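Local coordinates for protein MstE (Scytonema sp. PCC 10023, PDB 6SBF) that is a monodomain class II terpene cyclase that probably cyclises a linear isoprenoid precursor into a polycyclic scaffold in merosterol biosynthesis, at residues Gly303-Pro316 with Phe339-Thr353. The protein carries 1 engineered substitution. Numbering follows the deposited sequence. Where two conformers were deposited one is given.
Sequences GSWVSSAYLRIPYP and FEGSIIFDHNSIFTT
An antiparallel strand pairing, continued by a loop laid across the start of the chain's last helix, 350-363, joins Gly303-Pro316 to Phe339-Thr353. Leu311 and Ile344 exchange both backbone bonds, Leu311 N to Ile344 O at 2.9 Å and Ile344 N to Leu311 O, and beyond them Ile313 N meets Ser342 O while Gly341 N meets Ile313 O. The side chains of Leu311 and Ile344 run side by side, CD2 against CD1, with Phe50 against Ile344. Ile343 CG2 lies 3.6 Å from Tyr310 CB, and Tyr310 extends its hydroxyl to His260. At the turn Phe339-Ser342, Glu340 CB sits over one face of the Tyr315 ring in a CH-pi contact, 3.7 Å from the ring centroid, while Glu340 OE2 forms a salt bridge with Arg338. Just after strand 342-344, opposite the loop leading into 311-313, the Asp346 carboxylate bridges loop and helix: OD1 takes Ala309 N from above its plane, and OD2 accepts both the amide and the hydroxyl of Thr352. Thr352 OG1 in turn receives a nearly straight bond from Ser308 N, 3.0 Å and 171°. Ser307 OG donates to Asp346 O at 2.6 Å, reaching the carbonyl from the face opposite the one Ser349 N uses. The next helix residue, Thr353, accepts from Trp305 N through OG1 and donates to Ser349 O. The result is an antiparallel pair at the edge of a three-stranded mixed sheet, then a loop bound by side chains at a helix's first turn, within a class II terpene cyclase of the alpha6-alpha6 barrel fold.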
loop_
_atom_site.group_PDB
_atom_site.type_symbol
_atom_site.label_atom_id
_atom_site.label_comp_id
_atom_site.label_asym_id
_atom_site.label_seq_id
_atom_site.Cartn_x
_atom_site.Cartn_y
_atom_site.Cartn_z
ATOM N N GLY A 303 -14.733 -10.550 -10.387
ATOM C CA GLY A 303 -13.289 -10.329 -10.563
ATOM C C GLY A 303 -12.624 -9.695 -9.361
ATOM O O GLY A 303 -11.405 -9.613 -9.344
ATOM N N SER A 304 -13.383 -9.190 -8.386
ATOM C CA SER A 304 -12.836 -8.541 -7.185
ATOM C C SER A 304 -12.461 -9.589 -6.126
ATOM O O SER A 304 -12.837 -10.755 -6.231
ATOM C CB SER A 304 -13.825 -7.575 -6.621
ATOM O OG SER A 304 -14.957 -8.248 -6.053
ATOM N N TRP A 305 -11.721 -9.123 -5.148
ATOM C CA TRP A 305 -11.538 -9.893 -3.907
ATOM C C TRP A 305 -12.258 -9.120 -2.784
ATOM O O TRP A 305 -12.376 -7.903 -2.846
ATOM C CB TRP A 305 -10.062 -10.096 -3.552
ATOM C CG TRP A 305 -9.403 -11.173 -4.329
ATOM C CD1 TRP A 305 -9.254 -12.458 -3.972
ATOM C CD2 TRP A 305 -8.861 -11.069 -5.670
ATOM N NE1 TRP A 305 -8.731 -13.198 -4.967
ATOM C CE2 TRP A 305 -8.431 -12.359 -6.010
ATOM C CE3 TRP A 305 -8.657 -10.043 -6.583
ATOM C CZ2 TRP A 305 -7.821 -12.655 -7.248
ATOM C CZ3 TRP A 305 -8.031 -10.304 -7.792
ATOM C CH2 TRP A 305 -7.617 -11.594 -8.103
ATOM N N VAL A 306 -12.677 -9.850 -1.741
ATOM C CA VAL A 306 -13.273 -9.334 -0.475
ATOM C C VAL A 306 -12.382 -8.224 0.081
ATOM O O VAL A 306 -11.200 -8.458 0.301
ATOM C CB VAL A 306 -13.543 -10.500 0.508
ATOM C CG1 VAL A 306 -13.986 -10.030 1.860
ATOM C CG2 VAL A 306 -14.564 -11.479 -0.053
ATOM N N SER A 307 -12.959 -7.073 0.411
ATOM C CA SER A 307 -12.273 -5.965 1.087
ATOM C C SER A 307 -11.600 -6.440 2.357
ATOM O O SER A 307 -12.270 -7.074 3.219
ATOM C CB SER A 307 -13.201 -4.907 1.402
ATOM O OG SER A 307 -13.828 -4.461 0.214
ATOM N N SER A 308 -10.336 -6.084 2.501
ATOM C CA SER A 308 -9.586 -6.360 3.740
ATOM C C SER A 308 -8.477 -5.364 3.957
ATOM O O SER A 308 -7.567 -5.637 4.739
ATOM C CB SER A 308 -9.132 -7.823 3.817
ATOM O OG SER A 308 -8.298 -8.146 2.702
ATOM N N ALA A 309 -8.488 -4.220 3.276
ATOM C CA ALA A 309 -7.468 -3.190 3.445
ATOM C C ALA A 309 -7.833 -2.309 4.627
ATOM O O ALA A 309 -8.495 -1.323 4.487
ATOM C CB ALA A 309 -7.280 -2.406 2.184
ATOM N N TYR A 310 -7.383 -2.754 5.814
ATOM C CA TYR A 310 -7.777 -2.137 7.091
ATOM C C TYR A 310 -6.869 -0.994 7.443
ATOM O O TYR A 310 -5.666 -1.217 7.730
ATOM C CB TYR A 310 -7.917 -3.157 8.210
ATOM C CG TYR A 310 -9.053 -4.124 8.020
ATOM C CD1 TYR A 310 -10.359 -3.692 7.926
ATOM C CD2 TYR A 310 -8.860 -5.475 7.912
ATOM C CE1 TYR A 310 -11.403 -4.585 7.724
ATOM C CE2 TYR A 310 -9.876 -6.383 7.725
ATOM C CZ TYR A 310 -11.182 -5.946 7.638
ATOM O OH TYR A 310 -12.167 -6.852 7.430
ATOM N N LEU A 311 -7.432 0.207 7.414
ATOM C CA LEU A 311 -6.775 1.495 7.657
ATOM C C LEU A 311 -7.201 1.942 9.068
ATOM O O LEU A 311 -8.428 2.118 9.330
ATOM C CB LEU A 311 -7.220 2.490 6.598
ATOM C CG LEU A 311 -6.628 3.881 6.669
ATOM C CD1 LEU A 311 -5.163 3.839 6.338
ATOM C CD2 LEU A 311 -7.389 4.788 5.704
ATOM N N ARG A 312 -6.254 2.177 9.918
ATOM C CA ARG A 312 -6.569 2.591 11.271
ATOM C C ARG A 312 -6.348 4.068 11.439
ATOM O O ARG A 312 -5.496 4.676 10.770
ATOM C CB ARG A 312 -5.928 1.604 12.177
ATOM C CG ARG A 312 -4.492 1.855 12.283
ATOM C CD ARG A 312 -4.024 0.537 12.946
ATOM N NE ARG A 312 -2.618 0.615 13.034
ATOM C CZ ARG A 312 -1.683 -0.291 13.529
ATOM N NH1 ARG A 312 -0.439 0.109 13.488
ATOM N NH2 ARG A 312 -1.940 -1.478 14.019
ATOM N N ILE A 313 -7.168 4.646 12.317
ATOM C CA ILE A 313 -7.081 6.067 12.639
ATOM C C ILE A 313 -6.652 6.143 14.095
ATOM O O ILE A 313 -7.470 6.148 15.016
ATOM C CB ILE A 313 -8.404 6.770 12.400
ATOM C CG1 ILE A 313 -8.938 6.489 10.984
ATOM C CG2 ILE A 313 -8.163 8.241 12.706
ATOM C CD1 ILE A 313 -7.953 6.783 9.810
ATOM N N PRO A 314 -5.325 6.239 14.383
ATOM C CA PRO A 314 -4.906 6.417 15.760
ATOM C C PRO A 314 -5.337 7.790 16.244
ATOM O O PRO A 314 -5.555 8.694 15.453
ATOM C CB PRO A 314 -3.380 6.366 15.700
ATOM C CG PRO A 314 -3.088 5.685 14.347
ATOM C CD PRO A 314 -4.182 6.250 13.469
ATOM N N TYR A 315 -5.412 7.936 17.561
ATOM C CA TYR A 315 -5.524 9.295 18.120
ATOM C C TYR A 315 -4.338 10.118 17.632
ATOM O O TYR A 315 -3.223 9.594 17.450
ATOM C CB TYR A 315 -5.575 9.243 19.645
ATOM C CG TYR A 315 -6.895 8.794 20.201
ATOM C CD1 TYR A 315 -7.167 7.461 20.416
ATOM C CD2 TYR A 315 -7.896 9.708 20.465
ATOM C CE1 TYR A 315 -8.391 7.029 20.899
ATOM C CE2 TYR A 315 -9.125 9.296 20.949
ATOM C CZ TYR A 315 -9.370 7.949 21.189
ATOM O OH TYR A 315 -10.583 7.540 21.681
ATOM N N PRO A 316 -4.527 11.435 17.420
ATOM C CA PRO A 316 -3.471 12.288 16.885
ATOM C C PRO A 316 -2.180 12.280 17.699
ATOM O O PRO A 316 -1.111 12.524 17.125
ATOM C CB PRO A 316 -4.041 13.706 16.730
ATOM C CG PRO A 316 -5.492 13.511 16.924
ATOM C CD PRO A 316 -5.779 12.185 17.596
ATOM N N PHE A 339 -13.909 8.569 14.725
ATOM C CA PHE A 339 -12.919 7.827 13.931
ATOM C C PHE A 339 -11.685 7.446 14.749
ATOM O O PHE A 339 -11.114 6.371 14.459
ATOM C CB PHE A 339 -12.562 8.617 12.681
ATOM C CG PHE A 339 -13.720 8.720 11.737
ATOM C CD1 PHE A 339 -14.166 7.605 11.020
ATOM C CD2 PHE A 339 -14.353 9.931 11.555
ATOM C CE1 PHE A 339 -15.197 7.733 10.091
ATOM C CE2 PHE A 339 -15.434 10.028 10.686
ATOM C CZ PHE A 339 -15.868 8.931 9.973
ATOM N N GLU A 340 -11.295 8.266 15.723
ATOM C CA GLU A 340 -10.076 7.993 16.493
ATOM C C GLU A 340 -10.283 6.688 17.246
ATOM O O GLU A 340 -11.318 6.510 17.905
ATOM C CB GLU A 340 -9.697 9.117 17.441
ATOM C CG GLU A 340 -9.431 10.427 16.733
ATOM C CD GLU A 340 -10.660 11.260 16.395
ATOM O OE1 GLU A 340 -10.461 12.245 15.701
ATOM O OE2 GLU A 340 -11.807 10.899 16.760
ATOM N N GLY A 341 -9.298 5.812 17.117
ATOM C CA GLY A 341 -9.317 4.483 17.709
ATOM C C GLY A 341 -10.133 3.502 16.932
ATOM O O GLY A 341 -10.341 2.392 17.432
ATOM N N SER A 342 -10.489 3.833 15.699
ATOM C CA SER A 342 -11.268 2.913 14.843
ATOM C C SER A 342 -10.527 2.567 13.549
ATOM O O SER A 342 -9.513 3.218 13.238
ATOM C CB SER A 342 -12.624 3.488 14.560
ATOM O OG SER A 342 -12.555 4.363 13.447
ATOM N N ILE A 343 -11.046 1.530 12.929
ATOM C CA ILE A 343 -10.522 0.983 11.683
ATOM C C ILE A 343 -11.612 1.114 10.635
ATOM O O ILE A 343 -12.755 0.686 10.855
ATOM C CB ILE A 343 -10.075 -0.465 11.900
ATOM C CG1 ILE A 343 -8.978 -0.561 12.934
ATOM C CG2 ILE A 343 -9.661 -1.121 10.604
ATOM C CD1 ILE A 343 -8.590 -1.995 13.295
ATOM N N ILE A 344 -11.217 1.604 9.472
ATOM C CA ILE A 344 -12.067 1.600 8.263
ATOM C C ILE A 344 -11.493 0.667 7.204
ATOM O O ILE A 344 -10.361 0.230 7.315
ATOM C CB ILE A 344 -12.283 3.045 7.790
ATOM C CG1 ILE A 344 -11.019 3.695 7.243
ATOM C CG2 ILE A 344 -12.941 3.871 8.892
ATOM C CD1 ILE A 344 -11.349 4.894 6.427
ATOM N N PHE A 345 -12.288 0.410 6.190
ATOM C CA PHE A 345 -11.832 -0.462 5.093
ATOM C C PHE A 345 -12.271 0.114 3.745
ATOM O O PHE A 345 -12.991 1.110 3.650
ATOM C CB PHE A 345 -12.312 -1.907 5.303
ATOM C CG PHE A 345 -13.798 -2.092 5.224
ATOM C CD1 PHE A 345 -14.438 -2.480 4.093
ATOM C CD2 PHE A 345 -14.553 -2.021 6.401
ATOM C CE1 PHE A 345 -15.801 -2.670 4.041
ATOM C CE2 PHE A 345 -15.925 -2.212 6.352
ATOM C CZ PHE A 345 -16.526 -2.568 5.175
ATOM N N ASP A 346 -11.781 -0.553 2.728
ATOM C CA ASP A 346 -12.029 -0.178 1.325
ATOM C C ASP A 346 -13.368 -0.739 0.878
ATOM O O ASP A 346 -13.456 -1.846 0.350
ATOM C CB ASP A 346 -10.893 -0.676 0.459
ATOM C CG ASP A 346 -10.596 -2.179 0.559
ATOM O OD1 ASP A 346 -10.594 -2.766 1.669
ATOM O OD2 ASP A 346 -10.294 -2.764 -0.520
ATOM N N HIS A 347 -14.447 0.024 1.122
ATOM C CA HIS A 347 -15.815 -0.469 0.892
ATOM C C HIS A 347 -16.064 -0.860 -0.569
ATOM O O HIS A 347 -16.945 -1.667 -0.832
ATOM C CB HIS A 347 -16.838 0.570 1.341
ATOM C CG HIS A 347 -16.687 1.902 0.686
ATOM N ND1 HIS A 347 -15.645 2.814 1.010
ATOM C CD2 HIS A 347 -17.421 2.442 -0.347
ATOM C CE1 HIS A 347 -15.810 3.877 0.167
ATOM N NE2 HIS A 347 -16.914 3.680 -0.620
ATOM N N ASN A 348 -15.321 -0.310 -1.543
ATOM C CA ASN A 348 -15.518 -0.650 -2.976
ATOM C C ASN A 348 -14.712 -1.879 -3.370
ATOM O O ASN A 348 -14.882 -2.367 -4.500
ATOM C CB ASN A 348 -15.156 0.537 -3.868
ATOM C CG ASN A 348 -16.122 1.702 -3.737
ATOM O OD1 ASN A 348 -17.324 1.465 -3.537
ATOM N ND2 ASN A 348 -15.646 2.931 -3.931
ATOM N N SER A 349 -13.810 -2.352 -2.515
ATOM C CA SER A 349 -12.914 -3.494 -2.801
ATOM C C SER A 349 -11.881 -3.134 -3.882
ATOM O O SER A 349 -11.212 -4.073 -4.360
ATOM C CB SER A 349 -13.661 -4.761 -3.154
ATOM O OG SER A 349 -14.705 -5.071 -2.229
ATOM N N ILE A 350 -11.753 -1.857 -4.234
ATOM C CA ILE A 350 -10.827 -1.477 -5.320
ATOM C C ILE A 350 -9.383 -1.550 -4.790
ATOM O O ILE A 350 -8.503 -2.128 -5.461
ATOM C CB ILE A 350 -11.211 -0.082 -5.806
ATOM C CG1 ILE A 350 -12.519 -0.163 -6.613
ATOM C CG2 ILE A 350 -10.077 0.532 -6.633
ATOM C CD1 ILE A 350 -13.115 1.224 -6.931
ATOM N N PHE A 351 -9.152 -1.050 -3.580
ATOM C CA PHE A 351 -7.796 -1.027 -3.001
ATOM C C PHE A 351 -7.329 -2.475 -2.839
ATOM O O PHE A 351 -6.173 -2.805 -3.226
ATOM C CB PHE A 351 -7.824 -0.243 -1.691
ATOM C CG PHE A 351 -6.492 0.314 -1.246
ATOM C CD1 PHE A 351 -5.601 -0.433 -0.483
ATOM C CD2 PHE A 351 -6.114 1.580 -1.652
ATOM C CE1 PHE A 351 -4.434 0.167 -0.046
ATOM C CE2 PHE A 351 -4.947 2.162 -1.227
ATOM C CZ PHE A 351 -4.109 1.461 -0.385
ATOM N N THR A 352 -8.140 -3.356 -2.265
ATOM C CA THR A 352 -7.763 -4.767 -2.086
ATOM C C THR A 352 -7.531 -5.435 -3.440
ATOM O O THR A 352 -6.544 -6.136 -3.598
ATOM C CB THR A 352 -8.825 -5.512 -1.242
ATOM O OG1 THR A 352 -8.936 -4.956 0.076
ATOM C CG2 THR A 352 -8.458 -6.972 -1.087
ATOM N N THR A 353 -8.482 -5.292 -4.340
ATOM C CA THR A 353 -8.374 -5.988 -5.631
ATOM C C THR A 353 -7.099 -5.568 -6.385
ATOM O O THR A 353 -6.444 -6.435 -6.957
ATOM C CB THR A 353 -9.652 -5.726 -6.440
ATOM O OG1 THR A 353 -10.759 -6.333 -5.751
ATOM C CG2 THR A 353 -9.581 -6.384 -7.800
HETATM O O HOH W 1 -17.117 -4.463 0.617
#